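Local atomic coordinates of natterin-like protein (Lethenteron camtschaticum, PDB entry 6IUL), a protein that probably acts as a pore-forming cytotoxin of the immune system, combining a jacalin-like lectin domain with an aerolysin-type toxin module. Residues H9-Q14 with L78-N83; S34-G39 with A59-A64; Q41-Q46 with G132-S137. All coordinates share one frame; numbering follows the deposited sequence.

How the contacts relate
All three contacts lie in the jacalin-like part of the chain. From the N terminus, strand 6-12 runs into contact 1, which closes a loop of 63 residues to strand 75-82. Within that loop falls contact 2, where the connection between strands 54-58 and 65-68 folds back on the end of strand 30-37; contacts 1 and 2 do not touch each other. Contact 3 starts just beyond residue 39 and reaches 132-137, so it crosses both others. It also touches both: R43 N meets S36 O of contact 2, and D136 O meets G13 N of contact 1, both probable hydrogen bonds. Together they tie three sheets of the lectin domain together, with contact 3 in the middle.

Contact 1. Residues H9-Q14 with L78-N83; sequences HIIGGQ and LSLWGN
I11 and L80 both spend backbone hydrogen bonds on other strands, I11 with M138 and L80 with Y115, and no hydrogen bond joins 9-14 to 78-83. What meets instead is hydrocarbon. The two side chains point toward each other from different sheets and cross obliquely, with I11 CB 3.9 Å from L80 CB. I11 CG1 sits anti to its own carbonyl carbon (chi1 -75°) and lies 4.0 Å from L80 CB. The other branch, CG2, meets the W81-G82 peptide, with W81 C and G82 N each at 3.9 Å. L80 answers with CD1, which comes 4.1 Å from I11 CB and also lies against the backbone, 3.9 Å from H9 O.

The surroundings extend this apolar layer. I11 also touches Y115 of strand 114-117, while L80 reaches F140 and I92, so its isobutyl group is buried between the sheets. W81, the next residue on the strand, points away from 9-14 and packs on A91 and L111. Beyond it, N83 is held by its amide: OD1 accepts from T87 N and ND2 donates to W40 O.

Two faces of the beta-prism characteristic of jacalin-like domains meet here, one containing strand 6-12 and the other strand 75-82. Only 171 Å² is buried, and every close approach is carbon on carbon or carbon on a backbone N or O. The join between these segments therefore rests on shape and exclusion of water, not on directional bonds.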
ATOM      1  N   HIS A   9     -23.942 -25.175  16.349  1.00 31.98           N
ATOM      2  CA  HIS A   9     -24.126 -26.195  17.367  1.00 34.51           C
ATOM      3  C   HIS A   9     -24.926 -25.585  18.534  1.00 33.85           C
ATOM      4  O   HIS A   9     -24.420 -24.792  19.310  1.00 29.16           O
ATOM      5  CB  HIS A   9     -22.765 -26.724  17.819  1.00 36.71           C
ATOM      6  CG  HIS A   9     -22.836 -27.906  18.729  1.00 42.37           C
ATOM      7  ND1 HIS A   9     -21.699 -28.567  19.166  1.00 50.02           N
ATOM      8  CD2 HIS A   9     -23.886 -28.533  19.310  1.00 40.33           C
ATOM      9  CE1 HIS A   9     -22.054 -29.552  19.977  1.00 47.68           C
ATOM     10  NE2 HIS A   9     -23.372 -29.557  20.075  1.00 43.96           N
ATOM     11  N   ILE A  10     -26.187 -25.992  18.641  1.00 36.41           N
ATOM     12  CA  ILE A  10     -27.150 -25.460  19.631  1.00 34.23           C
ATOM     13  C   ILE A  10     -27.125 -26.270  20.927  1.00 34.12           C
ATOM     14  O   ILE A  10     -27.159 -27.489  20.909  1.00 36.16           O
ATOM     15  CB  ILE A  10     -28.554 -25.472  19.053  1.00 33.92           C
ATOM     16  CG1 ILE A  10     -28.600 -24.563  17.820  1.00 36.03           C
ATOM     17  CG2 ILE A  10     -29.590 -25.049  20.090  1.00 33.23           C
ATOM     18  CD1 ILE A  10     -29.954 -24.587  17.115  1.00 35.57           C
ATOM     19  N   ILE A  11     -27.022 -25.581  22.055  1.00 34.62           N
ATOM     20  CA  ILE A  11     -27.013 -26.207  23.379  1.00 34.56           C
ATOM     21  C   ILE A  11     -28.175 -25.689  24.235  1.00 37.87           C
ATOM     22  O   ILE A  11     -28.499 -24.495  24.202  1.00 35.09           O
ATOM     23  CB  ILE A  11     -25.691 -25.948  24.100  1.00 33.61           C
ATOM     24  CG1 ILE A  11     -24.599 -26.829  23.488  1.00 36.80           C
ATOM     25  CG2 ILE A  11     -25.780 -26.256  25.609  1.00 36.12           C
ATOM     26  CD1 ILE A  11     -24.837 -28.337  23.503  1.00 35.00           C
ATOM     27  N   GLY A  12     -28.810 -26.587  24.991  1.00 37.68           N
ATOM     28  CA  GLY A  12     -29.902 -26.214  25.882  1.00 38.86           C
ATOM     29  C   GLY A  12     -31.047 -27.212  25.977  1.00 39.29           C
ATOM     30  O   GLY A  12     -30.831 -28.411  25.882  1.00 36.88           O
ATOM     31  N   GLY A  13     -32.267 -26.707  26.167  1.00 41.15           N
ATOM     32  CA  GLY A  13     -33.468 -27.543  26.224  1.00 40.83           C
ATOM     33  C   GLY A  13     -34.256 -27.620  24.928  1.00 42.24           C
ATOM     34  O   GLY A  13     -33.762 -27.212  23.888  1.00 47.11           O
ATOM     35  N   GLN A  14     -35.512 -28.060  25.018  1.00 44.21           N
ATOM     36  CA  GLN A  14     -36.394 -28.313  23.857  1.00 44.10           C
ATOM     37  C   GLN A  14     -37.520 -27.342  23.715  1.00 39.63           C
ATOM     38  O   GLN A  14     -38.181 -27.315  22.668  1.00 46.28           O
ATOM     39  CB  GLN A  14     -36.998 -29.732  23.949  1.00 47.90           C
ATOM     40  CG  GLN A  14     -36.026 -30.778  24.446  1.00 52.77           C
ATOM     41  CD  GLN A  14     -35.078 -31.207  23.363  1.00 61.73           C
ATOM     42  OE1 GLN A  14     -34.177 -30.476  22.906  1.00 68.31           O
ATOM     43  NE2 GLN A  14     -35.271 -32.441  22.939  1.00 68.83           N
ATOM     44  N   LEU A  78     -15.096 -21.276  22.001  1.00 26.73           N
ATOM     45  CA  LEU A  78     -16.405 -21.037  22.558  1.00 27.77           C
ATOM     46  C   LEU A  78     -16.875 -22.283  23.293  1.00 26.06           C
ATOM     47  O   LEU A  78     -16.735 -23.374  22.788  1.00 31.07           O
ATOM     48  CB  LEU A  78     -17.378 -20.741  21.433  1.00 28.37           C
ATOM     49  CG  LEU A  78     -18.878 -20.693  21.840  1.00 29.58           C
ATOM     50  CD1 LEU A  78     -19.179 -19.377  22.485  1.00 34.10           C
ATOM     51  CD2 LEU A  78     -19.778 -20.861  20.634  1.00 32.82           C
ATOM     52  N   SER A  79     -17.451 -22.104  24.464  1.00 25.30           N
ATOM     53  CA  SER A  79     -18.110 -23.170  25.190  1.00 27.33           C
ATOM     54  C   SER A  79     -19.495 -22.756  25.593  1.00 27.36           C
ATOM     55  O   SER A  79     -19.733 -21.615  25.950  1.00 25.59           O
ATOM     56  CB  SER A  79     -17.325 -23.493  26.455  1.00 29.21           C
ATOM     57  OG  SER A  79     -16.130 -24.155  26.097  1.00 30.87           O
ATOM     58  N   LEU A  80     -20.412 -23.696  25.521  1.00 28.85           N
ATOM     59  CA  LEU A  80     -21.740 -23.519  26.002  1.00 28.58           C
ATOM     60  C   LEU A  80     -22.049 -24.598  27.048  1.00 29.78           C
ATOM     61  O   LEU A  80     -21.523 -25.723  26.981  1.00 28.87           O
ATOM     62  CB  LEU A  80     -22.715 -23.623  24.852  1.00 28.38           C
ATOM     63  CG  LEU A  80     -22.518 -22.601  23.725  1.00 27.04           C
ATOM     64  CD1 LEU A  80     -23.452 -22.934  22.580  1.00 23.88           C
ATOM     65  CD2 LEU A  80     -22.776 -21.190  24.208  1.00 25.69           C
ATOM     66  N   TRP A  81     -22.885 -24.230  28.030  1.00 30.82           N
ATOM     67  CA  TRP A  81     -23.356 -25.130  29.086  1.00 30.79           C
ATOM     68  C   TRP A  81     -24.871 -25.085  29.165  1.00 31.87           C
ATOM     69  O   TRP A  81     -25.514 -24.029  28.978  1.00 28.20           O
ATOM     70  CB  TRP A  81     -22.855 -24.678  30.436  1.00 31.53           C
ATOM     71  CG  TRP A  81     -21.451 -24.921  30.765  1.00 28.41           C
ATOM     72  CD1 TRP A  81     -20.962 -25.887  31.559  1.00 30.60           C
ATOM     73  CD2 TRP A  81     -20.333 -24.096  30.394  1.00 28.84           C
ATOM     74  NE1 TRP A  81     -19.577 -25.749  31.679  1.00 29.86           N
ATOM     75  CE2 TRP A  81     -19.183 -24.651  30.986  1.00 27.50           C
ATOM     76  CE3 TRP A  81     -20.200 -22.963  29.592  1.00 28.79           C
ATOM     77  CZ2 TRP A  81     -17.927 -24.133  30.805  1.00 29.24           C
ATOM     78  CZ3 TRP A  81     -18.971 -22.433  29.420  1.00 30.59           C
ATOM     79  CH2 TRP A  81     -17.823 -23.021  30.042  1.00 31.09           C
ATOM     80  N   GLY A  82     -25.439 -26.255  29.459  1.00 34.95           N
ATOM     81  CA  GLY A  82     -26.824 -26.384  29.884  1.00 36.87           C
ATOM     82  C   GLY A  82     -27.006 -25.901  31.321  1.00 35.33           C
ATOM     83  O   GLY A  82     -26.023 -25.677  32.042  1.00 34.83           O
ATOM     84  N   ASN A  83     -28.253 -25.769  31.751  1.00 39.35           N
ATOM     85  CA  ASN A  83     -28.510 -25.241  33.111  1.00 46.35           C
ATOM     86  C   ASN A  83     -28.494 -26.297  34.201  1.00 51.13           C
ATOM     87  O   ASN A  83     -28.712 -25.989  35.377  1.00 58.17           O
ATOM     88  CB  ASN A  83     -29.822 -24.458  33.186  1.00 45.10           C
ATOM     89  CG  ASN A  83     -31.026 -25.328  33.012  1.00 40.83           C
ATOM     90  OD1 ASN A  83     -30.901 -26.454  32.541  1.00 38.07           O
ATOM     91  ND2 ASN A  83     -32.211 -24.819  33.403  1.00 35.08           N
TER

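Contact 2. Residues S34-G39 with A59-A64; sequences SVSVGG and AMDSSA
S36 has OG anti to its carbonyl carbon (chi1 -70°), and S63 has OG between its backbone N and carbonyl carbon (chi1 84°); these two settings let the serines lock a loop onto a strand end. The loop, between strands 54-58 and 65-68, contains a type I beta turn from D61 to A64 and belongs to one four-stranded face of the jacalin-type beta-prism. Each serine accepts one backbone N-H across the contact: D61 N reaches S36 OG at 3.0 Å, almost straight, and V37 N reaches S63 OG at 3.2 Å.

S63 OG in turn donates to D61 OD1 at 2.7 Å, using the syn lone pair of that oxygen. S63 N comes to the same OD1 at 3.0 Å from above the carboxylate, 53° out of its plane, which makes an Asx turn. Two donors thus fix the rotation of the D61 carboxylate and hold S63 OG where V37 N can use it. The other oxygen, OD2, forms a salt bridge with R43.

M60 bends at chi2 and chi3 and brings its thioether to the strand. Its SD lies 3.3 Å from S36 OG, and its CE is 3.3 Å from S34 OG. A64 puts CB against both of these serine hydroxyls, while its CA makes a C-H...O contact of 3.2 Å to V35 O, just before the chain pairs with V35 through K65.

Water fills in at the backbone. One molecule donates to V35 O and S63 O; a second donates to V37 O and, at 2.8 Å, to D61 OD2.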
ATOM      1  N   SER A  34     -24.719  -8.826  24.197  1.00 25.66           N
ATOM      2  CA  SER A  34     -25.054  -8.551  25.570  1.00 27.46           C
ATOM      3  C   SER A  34     -25.968  -9.659  26.116  1.00 27.26           C
ATOM      4  O   SER A  34     -26.905 -10.070  25.458  1.00 26.19           O
ATOM      5  CB  SER A  34     -25.721  -7.176  25.670  1.00 28.67           C
ATOM      6  OG  SER A  34     -26.102  -6.930  26.994  1.00 28.53           O
ATOM      7  N   VAL A  35     -25.687 -10.117  27.340  1.00 26.51           N
ATOM      8  CA  VAL A  35     -26.321 -11.276  27.910  1.00 24.95           C
ATOM      9  C   VAL A  35     -26.851 -10.975  29.313  1.00 24.02           C
ATOM     10  O   VAL A  35     -26.155 -10.398  30.175  1.00 25.41           O
ATOM     11  CB  VAL A  35     -25.350 -12.472  27.999  1.00 26.83           C
ATOM     12  CG1 VAL A  35     -26.035 -13.710  28.573  1.00 28.50           C
ATOM     13  CG2 VAL A  35     -24.797 -12.835  26.628  1.00 27.74           C
ATOM     14  N   SER A  36     -28.098 -11.359  29.527  1.00 22.32           N
ATOM     15  CA  SER A  36     -28.725 -11.313  30.819  1.00 24.50           C
ATOM     16  C   SER A  36     -28.823 -12.733  31.370  1.00 26.90           C
ATOM     17  O   SER A  36     -29.163 -13.675  30.644  1.00 25.61           O
ATOM     18  CB  SER A  36     -30.134 -10.682  30.750  1.00 24.98           C
ATOM     19  OG  SER A  36     -30.049  -9.282  30.474  1.00 26.42           O
ATOM     20  N   VAL A  37     -28.503 -12.877  32.653  1.00 27.43           N
ATOM     21  CA  VAL A  37     -28.522 -14.170  33.331  1.00 29.81           C
ATOM     22  C   VAL A  37     -29.485 -14.135  34.536  1.00 30.63           C
ATOM     23  O   VAL A  37     -29.622 -13.142  35.200  1.00 29.78           O
ATOM     24  CB  VAL A  37     -27.131 -14.580  33.780  1.00 30.77           C
ATOM     25  CG1 VAL A  37     -26.208 -14.692  32.580  1.00 33.23           C
ATOM     26  CG2 VAL A  37     -26.538 -13.609  34.800  1.00 29.88           C
ATOM     27  N   GLY A  38     -30.203 -15.208  34.742  1.00 32.03           N
ATOM     28  CA  GLY A  38     -30.967 -15.364  35.963  1.00 32.47           C
ATOM     29  C   GLY A  38     -30.348 -16.456  36.854  1.00 35.18           C
ATOM     30  O   GLY A  38     -29.212 -16.902  36.638  1.00 27.14           O
ATOM     31  N   GLY A  39     -31.119 -16.899  37.845  1.00 34.98           N
ATOM     32  CA  GLY A  39     -30.660 -17.895  38.737  1.00 34.01           C
ATOM     33  C   GLY A  39     -30.342 -19.232  38.127  1.00 32.21           C
ATOM     34  O   GLY A  39     -29.331 -19.833  38.452  1.00 35.29           O
ATOM     35  N   ALA A  59     -35.347 -12.329  27.581  1.00 26.49           N
ATOM     36  CA  ALA A  59     -35.608 -11.084  28.310  1.00 25.65           C
ATOM     37  C   ALA A  59     -34.320 -10.488  28.827  1.00 26.72           C
ATOM     38  O   ALA A  59     -33.451 -11.204  29.317  1.00 25.69           O
ATOM     39  CB  ALA A  59     -36.533 -11.373  29.484  1.00 28.65           C
ATOM     40  N   MET A  60     -34.192  -9.173  28.710  1.00 26.75           N
ATOM     41  CA  MET A  60     -33.008  -8.469  29.181  1.00 27.14           C
ATOM     42  C   MET A  60     -33.330  -7.643  30.419  1.00 29.13           C
ATOM     43  O   MET A  60     -34.376  -6.979  30.458  1.00 27.38           O
ATOM     44  CB  MET A  60     -32.433  -7.555  28.076  1.00 27.70           C
ATOM     45  CG  MET A  60     -31.970  -8.320  26.843  1.00 28.30           C
ATOM     46  SD  MET A  60     -30.484  -9.259  27.184  1.00 28.30           S
ATOM     47  CE  MET A  60     -29.243  -7.963  27.084  1.00 27.99           C
ATOM     48  N   ASP A  61     -32.413  -7.631  31.393  1.00 28.57           N
ATOM     49  CA  ASP A  61     -32.613  -6.893  32.629  1.00 30.84           C
ATOM     50  C   ASP A  61     -31.318  -6.168  33.052  1.00 32.73           C
ATOM     51  O   ASP A  61     -30.376  -6.121  32.294  1.00 31.10           O
ATOM     52  CB  ASP A  61     -33.179  -7.807  33.717  1.00 31.30           C
ATOM     53  CG  ASP A  61     -32.229  -8.959  34.108  1.00 34.58           C
ATOM     54  OD1 ASP A  61     -31.009  -8.914  33.761  1.00 32.23           O
ATOM     55  OD2 ASP A  61     -32.725  -9.917  34.769  1.00 28.66           O
ATOM     56  N   SER A  62     -31.296  -5.623  34.267  1.00 32.15           N
ATOM     57  CA  SER A  62     -30.183  -4.868  34.787  1.00 32.46           C
ATOM     58  C   SER A  62     -28.926  -5.737  35.020  1.00 29.65           C
ATOM     59  O   SER A  62     -27.834  -5.214  35.159  1.00 31.23           O
ATOM     60  CB  SER A  62     -30.599  -4.156  36.080  1.00 32.87           C
ATOM     61  OG  SER A  62     -30.792  -5.128  37.130  1.00 38.99           O
ATOM     62  N   SER A  63     -29.046  -7.061  35.005  1.00 28.80           N
ATOM     63  CA  SER A  63     -27.861  -7.898  35.085  1.00 28.52           C
ATOM     64  C   SER A  63     -27.047  -7.971  33.811  1.00 26.94           C
ATOM     65  O   SER A  63     -26.096  -8.745  33.760  1.00 32.22           O
ATOM     66  CB  SER A  63     -28.244  -9.337  35.461  1.00 30.16           C
ATOM     67  OG  SER A  63     -28.658 -10.133  34.323  1.00 25.10           O
ATOM     68  N   ALA A  64     -27.386  -7.221  32.769  1.00 28.74           N
ATOM     69  CA  ALA A  64     -26.801  -7.483  31.440  1.00 31.04           C
ATOM     70  C   ALA A  64     -25.306  -7.103  31.379  1.00 32.56           C
ATOM     71  O   ALA A  64     -24.945  -6.037  31.842  1.00 27.25           O
ATOM     72  CB  ALA A  64     -27.568  -6.732  30.359  1.00 30.22           C
TER
HETATM   73  O   HOH W   1     -25.260 -10.993  32.704  1.00 29.16           O
HETATM   74  O   HOH W   2     -31.518 -11.926  36.313  1.00 46.20           O

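Contact 3. Residues Q41-Q46 with G132-S137; sequences QVRGVQ and GSDIDS
Strand 42-46 and strand 135-137 run almost perpendicular, their N-to-C directions 96° apart and their axes 6.7 Å from each other at closest approach. One backbone hydrogen bond bridges V42 and I135: I135 N gives a nearly straight N-H to V42 O, at 3.1 Å. Next to it D134 CA makes a C-H...O contact of 3.4 Å with R43 O. R43 belongs to a classic beta bulge, where it and G44 both face S36, and its carbonyl also receives the backbone N-H of A59.

I135 points toward the other strand and packs CG1 on V42 CG1 at 3.9 Å. The same CG1 lies 3.9 Å from G44 CA. L89 and F57 also touch I135, continuing the apolar patch inward.

The polar end is Q41 on D134. Q41 CG stands between the backbone N and carbonyl carbon (chi1 75°), and the side chain meets D134 at about a right angle, amide and carboxylate planes 59° apart. Q41 NE2 makes two weak hydrogen bonds, a straight one of 3.4 Å to D134 OD1 and a bent one of 3.2 Å to D134 OD2. The firmer partner of OD2 is R88, in a salt bridge. The R43 side chain meets D134 with its aliphatic CD; its guanidinium pairs with D61.

G132 to D136 fit the GXXXD sequence pattern of mannose-binding jacalin relatives, whose sugar site lies in this loop beside the glycine-rich turn that here includes G12 and G13. The loop is thus probably part of a glycan site, and the contact joins it to strand 42-49 of the neighbouring face of the beta-prism.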
ATOM      1  N   GLN A  41     -30.695 -19.896  34.554  1.00 34.27           N
ATOM      2  CA  GLN A  41     -30.760 -19.762  33.104  1.00 33.16           C
ATOM      3  C   GLN A  41     -30.013 -18.535  32.596  1.00 31.21           C
ATOM      4  O   GLN A  41     -29.706 -17.608  33.377  1.00 28.49           O
ATOM      5  CB  GLN A  41     -32.225 -19.693  32.620  1.00 35.76           C
ATOM      6  CG  GLN A  41     -32.900 -18.375  32.894  1.00 37.07           C
ATOM      7  CD  GLN A  41     -33.504 -18.261  34.307  1.00 38.37           C
ATOM      8  OE1 GLN A  41     -32.903 -18.596  35.290  1.00 42.72           O
ATOM      9  NE2 GLN A  41     -34.653 -17.704  34.372  1.00 46.05           N
ATOM     10  N   VAL A  42     -29.692 -18.565  31.294  1.00 25.96           N
ATOM     11  CA  VAL A  42     -29.494 -17.343  30.541  1.00 27.87           C
ATOM     12  C   VAL A  42     -30.892 -16.819  30.214  1.00 28.01           C
ATOM     13  O   VAL A  42     -31.670 -17.537  29.599  1.00 25.24           O
ATOM     14  CB  VAL A  42     -28.710 -17.599  29.241  1.00 27.01           C
ATOM     15  CG1 VAL A  42     -28.755 -16.352  28.321  1.00 24.52           C
ATOM     16  CG2 VAL A  42     -27.288 -18.013  29.581  1.00 25.77           C
ATOM     17  N   ARG A  43     -31.201 -15.585  30.654  1.00 29.67           N
ATOM     18  CA  ARG A  43     -32.514 -15.003  30.470  1.00 29.89           C
ATOM     19  C   ARG A  43     -32.720 -14.425  29.084  1.00 28.58           C
ATOM     20  O   ARG A  43     -33.821 -14.478  28.519  1.00 25.30           O
ATOM     21  CB  ARG A  43     -32.740 -13.895  31.498  1.00 34.51           C
ATOM     22  CG  ARG A  43     -33.133 -14.375  32.886  1.00 43.08           C
ATOM     23  CD  ARG A  43     -34.604 -13.895  33.033  1.00 46.56           C
ATOM     24  NE  ARG A  43     -34.592 -12.552  33.573  1.00 41.78           N
ATOM     25  CZ  ARG A  43     -35.665 -11.809  33.892  1.00 40.79           C
ATOM     26  NH1 ARG A  43     -36.904 -12.177  33.640  1.00 39.56           N
ATOM     27  NH2 ARG A  43     -35.481 -10.665  34.518  1.00 34.81           N
ATOM     28  N   GLY A  44     -31.664 -13.818  28.562  1.00 25.16           N
ATOM     29  CA  GLY A  44     -31.815 -13.087  27.326  1.00 26.68           C
ATOM     30  C   GLY A  44     -30.497 -12.709  26.689  1.00 25.84           C
ATOM     31  O   GLY A  44     -29.457 -12.672  27.334  1.00 22.97           O
ATOM     32  N   VAL A  45     -30.579 -12.391  25.408  1.00 24.88           N
ATOM     33  CA  VAL A  45     -29.425 -11.988  24.639  1.00 29.12           C
ATOM     34  C   VAL A  45     -29.836 -10.866  23.694  1.00 27.56           C
ATOM     35  O   VAL A  45     -30.897 -10.922  23.094  1.00 27.80           O
ATOM     36  CB  VAL A  45     -28.937 -13.223  23.853  1.00 31.57           C
ATOM     37  CG1 VAL A  45     -28.150 -12.846  22.664  1.00 41.47           C
ATOM     38  CG2 VAL A  45     -28.094 -14.118  24.727  1.00 34.99           C
ATOM     39  N   GLN A  46     -29.003  -9.860  23.568  1.00 26.62           N
ATOM     40  CA  GLN A  46     -29.124  -8.893  22.502  1.00 27.80           C
ATOM     41  C   GLN A  46     -27.839  -8.926  21.619  1.00 27.57           C
ATOM     42  O   GLN A  46     -26.715  -8.958  22.119  1.00 24.73           O
ATOM     43  CB  GLN A  46     -29.364  -7.535  23.103  1.00 31.30           C
ATOM     44  CG  GLN A  46     -29.452  -6.358  22.151  1.00 34.50           C
ATOM     45  CD  GLN A  46     -30.067  -5.118  22.776  1.00 36.59           C
ATOM     46  OE1 GLN A  46     -29.465  -4.417  23.573  1.00 49.46           O
ATOM     47  NE2 GLN A  46     -31.271  -4.844  22.365  1.00 45.12           N
ATOM     48  N   GLY A 132     -38.181 -18.216  24.981  1.00 39.89           N
ATOM     49  CA  GLY A 132     -39.530 -17.820  25.423  1.00 37.93           C
ATOM     50  C   GLY A 132     -39.353 -16.693  26.403  1.00 37.41           C
ATOM     51  O   GLY A 132     -38.957 -15.600  26.030  1.00 36.40           O
ATOM     52  N   SER A 133     -39.610 -16.984  27.669  1.00 36.71           N
ATOM     53  CA  SER A 133     -39.278 -16.050  28.737  1.00 37.79           C
ATOM     54  C   SER A 133     -37.752 -15.989  28.856  1.00 38.38           C
ATOM     55  O   SER A 133     -37.193 -14.914  29.064  1.00 34.90           O
ATOM     56  CB  SER A 133     -39.878 -16.493  30.067  1.00 35.87           C
ATOM     57  OG  SER A 133     -41.271 -16.273  30.032  1.00 41.16           O
ATOM     58  N   ASP A 134     -37.109 -17.148  28.669  1.00 35.05           N
ATOM     59  CA  ASP A 134     -35.678 -17.278  28.746  1.00 32.97           C
ATOM     60  C   ASP A 134     -35.079 -17.755  27.406  1.00 30.47           C
ATOM     61  O   ASP A 134     -35.808 -17.924  26.414  1.00 30.07           O
ATOM     62  CB  ASP A 134     -35.302 -18.284  29.832  1.00 36.05           C
ATOM     63  CG  ASP A 134     -35.962 -18.026  31.164  1.00 37.86           C
ATOM     64  OD1 ASP A 134     -36.263 -16.861  31.492  1.00 45.22           O
ATOM     65  OD2 ASP A 134     -36.170 -19.048  31.864  1.00 38.42           O
ATOM     66  N   ILE A 135     -33.754 -17.997  27.397  1.00 27.49           N
ATOM     67  CA  ILE A 135     -33.141 -18.704  26.296  1.00 28.61           C
ATOM     68  C   ILE A 135     -33.136 -20.213  26.565  1.00 30.23           C
ATOM     69  O   ILE A 135     -32.295 -20.756  27.294  1.00 30.73           O
ATOM     70  CB  ILE A 135     -31.714 -18.199  26.040  1.00 31.94           C
ATOM     71  CG1 ILE A 135     -31.686 -16.669  25.835  1.00 29.75           C
ATOM     72  CG2 ILE A 135     -31.103 -18.941  24.874  1.00 31.95           C
ATOM     73  CD1 ILE A 135     -32.494 -16.183  24.663  1.00 30.63           C
ATOM     74  N   ASP A 136     -34.105 -20.902  25.980  1.00 29.59           N
ATOM     75  CA  ASP A 136     -34.196 -22.357  26.108  1.00 30.09           C
ATOM     76  C   ASP A 136     -33.012 -23.085  25.482  1.00 29.81           C
ATOM     77  O   ASP A 136     -32.500 -24.048  26.030  1.00 31.58           O
ATOM     78  CB  ASP A 136     -35.487 -22.833  25.445  1.00 33.52           C
ATOM     79  CG  ASP A 136     -36.732 -22.353  26.177  1.00 37.30           C
ATOM     80  OD1 ASP A 136     -37.187 -21.223  25.848  1.00 35.93           O
ATOM     81  OD2 ASP A 136     -37.237 -23.135  27.044  1.00 42.42           O
ATOM     82  N   SER A 137     -32.593 -22.613  24.315  1.00 29.83           N
ATOM     83  CA  SER A 137     -31.414 -23.132  23.667  1.00 28.37           C
ATOM     84  C   SER A 137     -30.828 -22.110  22.719  1.00 25.66           C
ATOM     85  O   SER A 137     -31.516 -21.245  22.191  1.00 26.82           O
ATOM     86  CB  SER A 137     -31.753 -24.459  22.963  1.00 29.26           C
ATOM     87  OG  SER A 137     -32.703 -24.221  21.966  1.00 29.95           O
TER